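PDB 3GP4: transcriptional regulator, MerR family from Listeria monocytogenes str. 4b F2365, which probably binds promoter DNA through an N-terminal winged helix-turn-helix domain and regulates transcription as a dimer, as other MerR-family proteins do. Local coordinates for residues 21-24 against 30-33. Residues are numbered along the deposited sequence; the frame is centred on the assembly and turned at random.
Sequences YYER and PIHR
Glu23, near the C-terminal end of helix 16-25, faces the extended loop 30-33, and the two backbones come closest at Glu23 and Pro30, whose CA atoms are 5.8 Å apart. From the helix, Glu23 is the residue that meets the loop: with CG anti to the backbone N (chi1 177°) and the chain extended beyond, its carboxylate reaches across. There Glu23 OE2 accepts a nearly straight bond from the Ile31 backbone N (2.8 Å), which comes from above the carboxylate plane. The syn lone pair of Glu23 OE2 takes Arg33 NH1, 2.6 Å away, in a salt bridge lying close to the guanidinium plane; Arg33 NH2 adds a weak bond to OE1. Since carboxylate and guanidinium are turned 44° from each other, the pair is not a flat two-pronged one. Arg33 folds back at chi2 (-50°), and NH1 also donates to Ile31 O at 2.8 Å, which helps fix the guanidinium. Ile31, buried, lays CD1 against the carboxylate, 3.5 Å from Glu23 OE1, and packs on Phe41, while the Pro30 ring holds phi near the value an extended chain needs and its CA packs against Glu23 CG and OE2. Arg39 forms a second salt bridge with OE1, so the carboxylate probably offsets the closeness of two arginines. His32 pairs by backbone with Lys40, consistent with the wing of a MerR-type winged helix-turn-helix, here tied to helix 16-25, probably its recognition helix.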
loop_
_atom_site.group_PDB
_atom_site.type_symbol
_atom_site.label_atom_id
_atom_site.label_comp_id
_atom_site.label_asym_id
_atom_site.label_seq_id
_atom_site.Cartn_x
_atom_site.Cartn_y
_atom_site.Cartn_z
ATOM N N TYR A 21 -18.750 13.732 0.910
ATOM C CA TYR A 21 -18.910 12.270 0.951
ATOM C C TYR A 21 -18.611 11.680 2.358
ATOM O O TYR A 21 -19.365 10.863 2.851
ATOM C CB TYR A 21 -18.016 11.632 -0.132
ATOM C CG TYR A 21 -17.871 10.120 -0.017
ATOM C CD1 TYR A 21 -18.905 9.272 -0.385
ATOM C CD2 TYR A 21 -16.675 9.556 0.441
ATOM C CE1 TYR A 21 -18.770 7.883 -0.277
ATOM C CE2 TYR A 21 -16.526 8.178 0.545
ATOM C CZ TYR A 21 -17.571 7.360 0.182
ATOM O OH TYR A 21 -17.401 6.013 0.288
ATOM N N TYR A 22 -17.510 12.097 2.977
ATOM C CA TYR A 22 -17.172 11.695 4.360
ATOM C C TYR A 22 -18.334 12.002 5.315
ATOM O O TYR A 22 -18.675 11.179 6.159
ATOM C CB TYR A 22 -15.960 12.457 4.897
ATOM C CG TYR A 22 -14.590 12.076 4.384
ATOM C CD1 TYR A 22 -14.395 10.952 3.561
ATOM C CD2 TYR A 22 -13.475 12.831 4.753
ATOM C CE1 TYR A 22 -13.111 10.621 3.112
ATOM C CE2 TYR A 22 -12.196 12.516 4.306
ATOM C CZ TYR A 22 -12.030 11.414 3.484
ATOM O OH TYR A 22 -10.771 11.130 3.058
ATOM N N GLU A 23 -18.930 13.178 5.183
ATOM C CA GLU A 23 -20.028 13.516 6.121
ATOM C C GLU A 23 -21.259 12.648 5.803
ATOM O O GLU A 23 -21.883 12.059 6.701
ATOM C CB GLU A 23 -20.365 15.023 6.081
ATOM C CG GLU A 23 -21.592 15.415 7.019
ATOM C CD GLU A 23 -22.082 16.833 6.765
ATOM O OE1 GLU A 23 -21.822 17.349 5.659
ATOM O OE2 GLU A 23 -22.716 17.448 7.666
ATOM N N ARG A 24 -21.602 12.576 4.520
ATOM C CA ARG A 24 -22.789 11.862 4.075
ATOM C C ARG A 24 -22.776 10.412 4.534
ATOM O O ARG A 24 -23.796 9.900 4.967
ATOM C CB ARG A 24 -22.895 11.906 2.542
ATOM C CG ARG A 24 -24.097 11.188 2.021
ATOM C CD ARG A 24 -24.410 11.561 0.590
ATOM N NE ARG A 24 -23.391 11.082 -0.360
ATOM C CZ ARG A 24 -23.318 9.812 -0.766
ATOM N NH1 ARG A 24 -22.399 9.449 -1.647
ATOM N NH2 ARG A 24 -24.191 8.908 -0.305
ATOM N N PRO A 30 -21.408 15.007 11.720
ATOM C CA PRO A 30 -22.161 16.006 10.964
ATOM C C PRO A 30 -21.633 17.418 11.209
ATOM O O PRO A 30 -21.271 17.760 12.318
ATOM C CB PRO A 30 -23.570 15.891 11.547
ATOM C CG PRO A 30 -23.633 14.498 12.069
ATOM C CD PRO A 30 -22.275 14.297 12.673
ATOM N N ILE A 31 -21.595 18.215 10.160
ATOM C CA ILE A 31 -20.978 19.524 10.216
ATOM C C ILE A 31 -22.080 20.535 10.533
ATOM O O ILE A 31 -23.196 20.437 10.018
ATOM C CB ILE A 31 -20.257 19.844 8.891
ATOM C CG1 ILE A 31 -19.148 18.796 8.644
ATOM C CG2 ILE A 31 -19.671 21.268 8.879
ATOM C CD1 ILE A 31 -18.878 18.629 7.151
ATOM N N HIS A 32 -21.750 21.495 11.382
ATOM C CA HIS A 32 -22.668 22.593 11.677
ATOM C C HIS A 32 -23.003 23.386 10.390
ATOM O O HIS A 32 -22.133 23.617 9.527
ATOM C CB HIS A 32 -22.087 23.475 12.792
ATOM C CG HIS A 32 -21.845 22.731 14.078
ATOM N ND1 HIS A 32 -22.640 22.891 15.198
ATOM C CD2 HIS A 32 -20.914 21.803 14.416
ATOM C CE1 HIS A 32 -22.200 22.107 16.168
ATOM N NE2 HIS A 32 -21.154 21.437 15.720
ATOM N N ARG A 33 -24.276 23.762 10.266
ATOM C CA ARG A 33 -24.774 24.590 9.182
ATOM C C ARG A 33 -25.019 25.994 9.762
ATOM O O ARG A 33 -25.374 26.137 10.945
ATOM C CB ARG A 33 -26.075 24.001 8.599
ATOM C CG ARG A 33 -26.002 22.568 8.014
ATOM C CD ARG A 33 -24.850 22.417 7.037
ATOM N NE ARG A 33 -24.980 21.309 6.072
ATOM C CZ ARG A 33 -24.500 20.083 6.262
ATOM N NH1 ARG A 33 -23.931 19.774 7.408
ATOM N NH2 ARG A 33 -24.623 19.147 5.314
#